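PDB 3C3J: putative tagatose-6-phosphate ketose/aldose isomerase from Escherichia coli, which is of unproven function but belongs to the SIS-domain family, with two SIS domains, each built around a five-stranded parallel sheet. Local coordinates for residues T59-S64 with V86-L91; L106-G111 with L136-N141. All coordinates share one frame; numbering follows the deposited sequence.

Contacts 1 and 2 lie next to each other in the first SIS domain, about 11 Å apart between centres, contact 1 at the ends of strands and contact 2 within the sheet; both are largely buried. Contact 1 gathers the ends of neighbouring strands 55-59 and 82-85, where the chain leaves the sheet for helices 63-79 and 88-93; some of its residues are partly exposed and the second subunit reaches it. Contact 2 is a strand pair, 105-111 beside 133-139, touched by no other chain. Threonines and a bridging water mark the first, whereas parallel backbone bonds, some of them weak, and apolar side chains dominate the second. Thr59 joins them, since its backbone probably bonds Ile108 and Phe110.

Contact 1: T59-S64 with V86-L91; sequences TGAGTS and VPTTDL
Thr59 and Thr88 meet where two parallel strands of an SIS-domain sheet, an alpha-beta-alpha sandwich of flavodoxin-like strand order 2-1-3-4-5, give way to their helices. Thr59 holds OG1 anti to its backbone N (chi1 -165°), which carries the hydroxyl to the carbonyl of Val86; the hydrogen bond, OG1 to Val86 O, is 2.7 Å long and lies in the carbonyl plane. The two threonine side chains cross at about a right angle, and CG2 of Thr88 is modelled only 2.9 Å from Thr59 OG1, shorter than normal packing and therefore doubtful in detail. On its other branch Thr88 places OG1 between its own N and carbonyl carbon (chi1 59°), turned to Ala61, whose CB lies 3.3 Å from Thr88 OG1. Leu91 adds CD1, 3.5 Å from Thr59 OG1, so a hydroxyl bonded to a carbonyl also has two methyl groups beside it.

One step along, Thr88 N, in the first turn of helix 88-93 just after the N-cap residue Pro87, donates to Gly60 O over 2.8 Å. The donor stands well above the plane of that carbonyl, 56° out of it. This bond ties the helix start to the turn after strand 55-59. Helix 117-129 packs on Thr88 and Leu91 through Ala122, while His266 of the second subunit packs on Ala61.

Beyond Ala61 a single water bridges the segments: it accepts from Gly62 N at 3.0 Å and is hydrogen-bonded to Thr89 OG1 at 2.9 Å.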
ATOM      1  N   THR A  59      14.008  -2.154   1.931  1.00 13.24           N
ATOM      2  CA  THR A  59      13.218  -2.631   3.054  1.00 13.29           C
ATOM      3  C   THR A  59      13.419  -1.794   4.325  1.00 12.82           C
ATOM      4  O   THR A  59      14.531  -1.355   4.639  1.00 13.48           O
ATOM      5  CB  THR A  59      13.497  -4.139   3.322  1.00 14.08           C
ATOM      6  OG1 THR A  59      12.475  -4.668   4.175  1.00 16.53           O
ATOM      7  CG2 THR A  59      14.919  -4.369   3.965  1.00 13.14           C
ATOM      8  N   GLY A  60      12.320  -1.574   5.034  1.00 13.32           N
ATOM      9  CA  GLY A  60      12.308  -0.925   6.338  1.00 13.06           C
ATOM     10  C   GLY A  60      10.954  -1.193   6.998  1.00 13.03           C
ATOM     11  O   GLY A  60      10.040  -1.753   6.362  1.00 12.46           O
ATOM     12  N   ALA A  61      10.833  -0.814   8.272  1.00 13.93           N
ATOM     13  CA  ALA A  61       9.582  -0.930   9.014  1.00 14.37           C
ATOM     14  C   ALA A  61       8.993   0.451   9.252  1.00 15.00           C
ATOM     15  O   ALA A  61       9.729   1.414   9.411  1.00 15.50           O
ATOM     16  CB  ALA A  61       9.846  -1.604  10.355  1.00 14.35           C
ATOM     17  N   GLY A  62       7.663   0.549   9.298  1.00 16.10           N
ATOM     18  CA  GLY A  62       6.996   1.826   9.594  1.00 15.61           C
ATOM     19  C   GLY A  62       7.393   2.905   8.590  1.00 15.26           C
ATOM     20  O   GLY A  62       7.435   2.662   7.367  1.00 14.86           O
ATOM     21  N   THR A  63       7.709   4.085   9.116  1.00 14.80           N
ATOM     22  CA  THR A  63       8.237   5.198   8.312  1.00 14.75           C
ATOM     23  C   THR A  63       9.369   4.795   7.366  1.00 13.75           C
ATOM     24  O   THR A  63       9.421   5.253   6.238  1.00 13.58           O
ATOM     25  CB  THR A  63       8.711   6.335   9.235  1.00 15.15           C
ATOM     26  OG1 THR A  63       7.567   6.923   9.880  1.00 16.61           O
ATOM     27  CG2 THR A  63       9.484   7.410   8.459  1.00 15.30           C
ATOM     28  N   SER A  64      10.261   3.924   7.826  1.00 13.52           N
ATOM     29  CA  SER A  64      11.394   3.471   7.004  1.00 13.80           C
ATOM     30  C   SER A  64      10.929   2.660   5.813  1.00 13.81           C
ATOM     31  O   SER A  64      11.631   2.613   4.820  1.00 14.81           O
ATOM     32  CB  SER A  64      12.414   2.680   7.818  1.00 13.28           C
ATOM     33  OG  SER A  64      13.059   3.524   8.762  1.00 16.71           O
ATOM     34  N   VAL A  86       9.750  -3.723  -0.254  1.00 12.62           N
ATOM     35  CA  VAL A  86       8.992  -4.688   0.555  1.00 13.06           C
ATOM     36  C   VAL A  86       9.315  -4.362   1.990  1.00 12.86           C
ATOM     37  O   VAL A  86      10.476  -4.411   2.376  1.00 14.03           O
ATOM     38  CB  VAL A  86       9.396  -6.179   0.267  1.00 12.43           C
ATOM     39  CG1 VAL A  86       8.562  -7.143   1.099  1.00 13.13           C
ATOM     40  CG2 VAL A  86       9.225  -6.510  -1.194  1.00 14.60           C
ATOM     41  N   PRO A  87       8.309  -4.009   2.783  1.00 12.52           N
ATOM     42  CA  PRO A  87       8.544  -3.690   4.193  1.00 12.79           C
ATOM     43  C   PRO A  87       9.182  -4.847   4.941  1.00 12.33           C
ATOM     44  O   PRO A  87       8.911  -6.010   4.626  1.00 11.87           O
ATOM     45  CB  PRO A  87       7.139  -3.446   4.745  1.00 12.96           C
ATOM     46  CG  PRO A  87       6.281  -3.177   3.569  1.00 13.98           C
ATOM     47  CD  PRO A  87       6.899  -3.842   2.390  1.00 13.07           C
ATOM     48  N   THR A  88      10.043  -4.551   5.908  1.00 12.59           N
ATOM     49  CA  THR A  88      10.638  -5.603   6.716  1.00 13.19           C
ATOM     50  C   THR A  88       9.579  -6.412   7.427  1.00 13.21           C
ATOM     51  O   THR A  88       9.785  -7.598   7.669  1.00 13.09           O
ATOM     52  CB  THR A  88      11.644  -5.096   7.756  1.00 13.37           C
ATOM     53  OG1 THR A  88      11.000  -4.167   8.635  1.00 15.32           O
ATOM     54  CG2 THR A  88      12.833  -4.438   7.050  1.00 14.45           C
ATOM     55  N   THR A  89       8.460  -5.780   7.762  1.00 13.08           N
ATOM     56  CA  THR A  89       7.377  -6.466   8.442  1.00 14.28           C
ATOM     57  C   THR A  89       6.781  -7.576   7.556  1.00 15.45           C
ATOM     58  O   THR A  89       6.414  -8.636   8.071  1.00 18.24           O
ATOM     59  CB  THR A  89       6.315  -5.432   8.930  1.00 14.47           C
ATOM     60  OG1 THR A  89       6.046  -4.490   7.885  1.00 14.31           O
ATOM     61  CG2 THR A  89       6.840  -4.657  10.162  1.00 14.72           C
ATOM     62  N   ASP A  90       6.746  -7.387   6.235  1.00 14.43           N
ATOM     63  CA  ASP A  90       6.314  -8.463   5.310  1.00 14.10           C
ATOM     64  C   ASP A  90       7.384  -9.529   5.059  1.00 13.33           C
ATOM     65  O   ASP A  90       7.053 -10.720   4.922  1.00 13.88           O
ATOM     66  CB  ASP A  90       5.873  -7.900   3.950  1.00 14.06           C
ATOM     67  CG  ASP A  90       4.598  -7.084   4.036  1.00 16.65           C
ATOM     68  OD1 ASP A  90       3.814  -7.273   4.992  1.00 19.61           O
ATOM     69  OD2 ASP A  90       4.372  -6.236   3.136  1.00 18.78           O
ATOM     70  N   LEU A  91       8.648  -9.120   4.988  1.00 13.16           N
ATOM     71  CA  LEU A  91       9.754 -10.073   4.852  1.00 12.66           C
ATOM     72  C   LEU A  91       9.798 -11.022   6.025  1.00 13.02           C
ATOM     73  O   LEU A  91       9.991 -12.227   5.836  1.00 13.49           O
ATOM     74  CB  LEU A  91      11.102  -9.361   4.693  1.00 12.77           C
ATOM     75  CG  LEU A  91      11.339  -8.625   3.369  1.00 11.41           C
ATOM     76  CD1 LEU A  91      12.787  -8.009   3.302  1.00 11.39           C
ATOM     77  CD2 LEU A  91      11.017  -9.527   2.178  1.00 11.59           C
TER
HETATM   78  O   HOH W   1       5.971  -1.627   8.131  1.00 20.96           O

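Contact 2: L106-G111 with L136-N141; sequences LLISFG and LPITCN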
ATOM      1  N   LEU A 106      20.182  -7.824  -3.848  1.00 11.81           N
ATOM      2  CA  LEU A 106      20.818  -6.774  -3.091  1.00 12.15           C
ATOM      3  C   LEU A 106      19.724  -6.209  -2.189  1.00 12.12           C
ATOM      4  O   LEU A 106      18.731  -5.668  -2.687  1.00 12.15           O
ATOM      5  CB  LEU A 106      21.365  -5.673  -4.001  1.00 12.38           C
ATOM      6  CG  LEU A 106      21.936  -4.436  -3.283  1.00 12.12           C
ATOM      7  CD1 LEU A 106      23.037  -4.815  -2.261  1.00 13.33           C
ATOM      8  CD2 LEU A 106      22.425  -3.357  -4.285  1.00 13.92           C
ATOM      9  N   LEU A 107      19.898  -6.356  -0.893  1.00 12.42           N
ATOM     10  CA  LEU A 107      18.917  -5.875   0.085  1.00 12.13           C
ATOM     11  C   LEU A 107      19.394  -4.563   0.675  1.00 12.17           C
ATOM     12  O   LEU A 107      20.461  -4.505   1.314  1.00 11.91           O
ATOM     13  CB  LEU A 107      18.690  -6.898   1.207  1.00 12.31           C
ATOM     14  CG  LEU A 107      17.531  -6.619   2.164  1.00 12.79           C
ATOM     15  CD1 LEU A 107      16.173  -6.647   1.407  1.00 14.14           C
ATOM     16  CD2 LEU A 107      17.552  -7.606   3.348  1.00 11.97           C
ATOM     17  N   ILE A 108      18.605  -3.511   0.450  1.00 12.70           N
ATOM     18  CA  ILE A 108      18.892  -2.190   1.007  1.00 12.86           C
ATOM     19  C   ILE A 108      18.041  -2.034   2.277  1.00 12.55           C
ATOM     20  O   ILE A 108      16.818  -1.941   2.208  1.00 12.90           O
ATOM     21  CB  ILE A 108      18.605  -1.084  -0.003  1.00 13.07           C
ATOM     22  CG1 ILE A 108      19.431  -1.308  -1.273  1.00 15.82           C
ATOM     23  CG2 ILE A 108      18.940   0.300   0.603  1.00 13.55           C
ATOM     24  CD1 ILE A 108      18.840  -0.632  -2.459  1.00 17.59           C
ATOM     25  N   SER A 109      18.687  -2.103   3.434  1.00 12.46           N
ATOM     26  CA  SER A 109      17.975  -2.146   4.718  1.00 13.40           C
ATOM     27  C   SER A 109      18.076  -0.769   5.362  1.00 14.20           C
ATOM     28  O   SER A 109      19.166  -0.316   5.669  1.00 15.62           O
ATOM     29  CB  SER A 109      18.599  -3.199   5.649  1.00 13.61           C
ATOM     30  OG  SER A 109      18.299  -4.544   5.257  1.00 15.01           O
ATOM     31  N   PHE A 110      16.939  -0.107   5.560  1.00 14.30           N
ATOM     32  CA  PHE A 110      16.858   1.137   6.307  1.00 14.68           C
ATOM     33  C   PHE A 110      16.549   0.877   7.777  1.00 15.63           C
ATOM     34  O   PHE A 110      15.630   0.141   8.103  1.00 16.77           O
ATOM     35  CB  PHE A 110      15.754   2.014   5.711  1.00 14.40           C
ATOM     36  CG  PHE A 110      15.999   2.403   4.299  1.00 14.01           C
ATOM     37  CD1 PHE A 110      16.981   3.322   3.986  1.00 14.11           C
ATOM     38  CD2 PHE A 110      15.244   1.855   3.264  1.00 15.11           C
ATOM     39  CE1 PHE A 110      17.213   3.701   2.681  1.00 13.90           C
ATOM     40  CE2 PHE A 110      15.483   2.232   1.929  1.00 17.09           C
ATOM     41  CZ  PHE A 110      16.469   3.148   1.642  1.00 15.62           C
ATOM     42  N   GLY A 111      17.302   1.496   8.672  1.00 16.90           N
ATOM     43  CA  GLY A 111      16.969   1.447  10.107  1.00 17.45           C
ATOM     44  C   GLY A 111      17.645   2.572  10.858  1.00 18.72           C
ATOM     45  O   GLY A 111      18.867   2.755  10.760  1.00 19.44           O
ATOM     46  N   LEU A 136      23.247  -3.640   1.563  1.00 15.05           N
ATOM     47  CA  LEU A 136      23.633  -2.255   1.756  1.00 14.85           C
ATOM     48  C   LEU A 136      22.714  -1.636   2.814  1.00 14.43           C
ATOM     49  O   LEU A 136      21.725  -0.997   2.492  1.00 12.94           O
ATOM     50  CB  LEU A 136      23.533  -1.475   0.451  1.00 14.51           C
ATOM     51  CG  LEU A 136      24.174  -0.061   0.458  1.00 17.02           C
ATOM     52  CD1 LEU A 136      25.593  -0.154  -0.026  1.00 20.54           C
ATOM     53  CD2 LEU A 136      23.369   0.908  -0.405  1.00 19.04           C
ATOM     54  N   PRO A 137      23.028  -1.849   4.095  1.00 14.32           N
ATOM     55  CA  PRO A 137      22.270  -1.119   5.105  1.00 14.21           C
ATOM     56  C   PRO A 137      22.548   0.382   5.081  1.00 14.38           C
ATOM     57  O   PRO A 137      23.692   0.811   4.876  1.00 14.09           O
ATOM     58  CB  PRO A 137      22.729  -1.739   6.423  1.00 14.14           C
ATOM     59  CG  PRO A 137      23.540  -2.941   6.028  1.00 16.51           C
ATOM     60  CD  PRO A 137      24.051  -2.723   4.683  1.00 14.38           C
ATOM     61  N   ILE A 138      21.485   1.161   5.254  1.00 13.93           N
ATOM     62  CA  ILE A 138      21.572   2.618   5.362  1.00 13.72           C
ATOM     63  C   ILE A 138      20.952   2.917   6.715  1.00 13.63           C
ATOM     64  O   ILE A 138      19.737   2.727   6.923  1.00 13.99           O
ATOM     65  CB  ILE A 138      20.842   3.319   4.197  1.00 14.10           C
ATOM     66  CG1 ILE A 138      21.485   2.904   2.871  1.00 13.34           C
ATOM     67  CG2 ILE A 138      20.854   4.847   4.363  1.00 14.24           C
ATOM     68  CD1 ILE A 138      20.858   3.517   1.559  1.00 12.92           C
ATOM     69  N   THR A 139      21.791   3.357   7.641  1.00 13.16           N
ATOM     70  CA  THR A 139      21.445   3.368   9.058  1.00 14.57           C
ATOM     71  C   THR A 139      22.059   4.565   9.822  1.00 14.54           C
ATOM     72  O   THR A 139      23.089   5.108   9.430  1.00 13.53           O
ATOM     73  CB  THR A 139      21.853   1.995   9.702  1.00 14.51           C
ATOM     74  OG1 THR A 139      21.440   1.936  11.069  1.00 16.95           O
ATOM     75  CG2 THR A 139      23.368   1.751   9.602  1.00 14.92           C
ATOM     76  N   CYS A 140      21.409   4.948  10.918  1.00 15.36           N
ATOM     77  CA  CYS A 140      21.813   6.119  11.706  1.00 16.75           C
ATOM     78  C   CYS A 140      22.588   5.802  12.992  1.00 18.14           C
ATOM     79  O   CYS A 140      22.961   6.726  13.711  1.00 19.19           O
ATOM     80  CB  CYS A 140      20.580   6.997  12.023  1.00 16.30           C
ATOM     81  SG  CYS A 140      19.607   7.455  10.544  1.00 18.50           S
ATOM     82  N   ASN A 141      22.898   4.527  13.246  1.00 18.64           N
ATOM     83  CA  ASN A 141      23.548   4.093  14.481  1.00 19.27           C
ATOM     84  C   ASN A 141      24.770   3.220  14.207  1.00 19.08           C
ATOM     85  O   ASN A 141      24.661   2.071  13.767  1.00 18.67           O
ATOM     86  CB  ASN A 141      22.524   3.338  15.353  1.00 20.17           C
ATOM     87  CG  ASN A 141      23.054   2.961  16.728  1.00 20.09           C
ATOM     88  OD1 ASN A 141      24.027   3.531  17.213  1.00 21.98           O
ATOM     89  ND2 ASN A 141      22.364   2.028  17.392  1.00 21.68           N
TER
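Ile138 lies beside Phe110, both side chains pointing the same way, and its CD1 comes within 3.8 Å of Phe110 CE1 at an oblique angle to the ring. The same CD1 reaches Ile108 CG2 at 3.9 Å. With chi1 of -61°, Ile138 sets CG1 anti to its carbonyl carbon, and the extended chain beyond it carries CD1 to both neighbours.

Behind this apolar row, the parallel backbones are joined by hydrogen bonds from Leu136 N to Leu107 O, Ile138 N to Ser109 O (2.8 Å) and Gly111 N to Ile138 O (3.2 Å); Ser109 N to Leu136 O is weak. At the strand ends Thr139, its OG1 anti to the backbone N (chi1 -176°), donates that hydroxyl to Gly111 O over 2.7 Å, and Cys140 N makes a weak bond to the same oxygen.

Helix 174-187 covers the isoleucine face, Met179 touching both Phe110 and Ile138, while helix 145-151 packs on Pro137 and Ser109 through Leu146. The strands belong to a right-handed beta-alpha-beta crossover through helix 117-129.

The short hydroxyl bond from Thr139, with a weak one from Cys140 N, gives the buried Gly111 carbonyl its partners where the strand pairing ends.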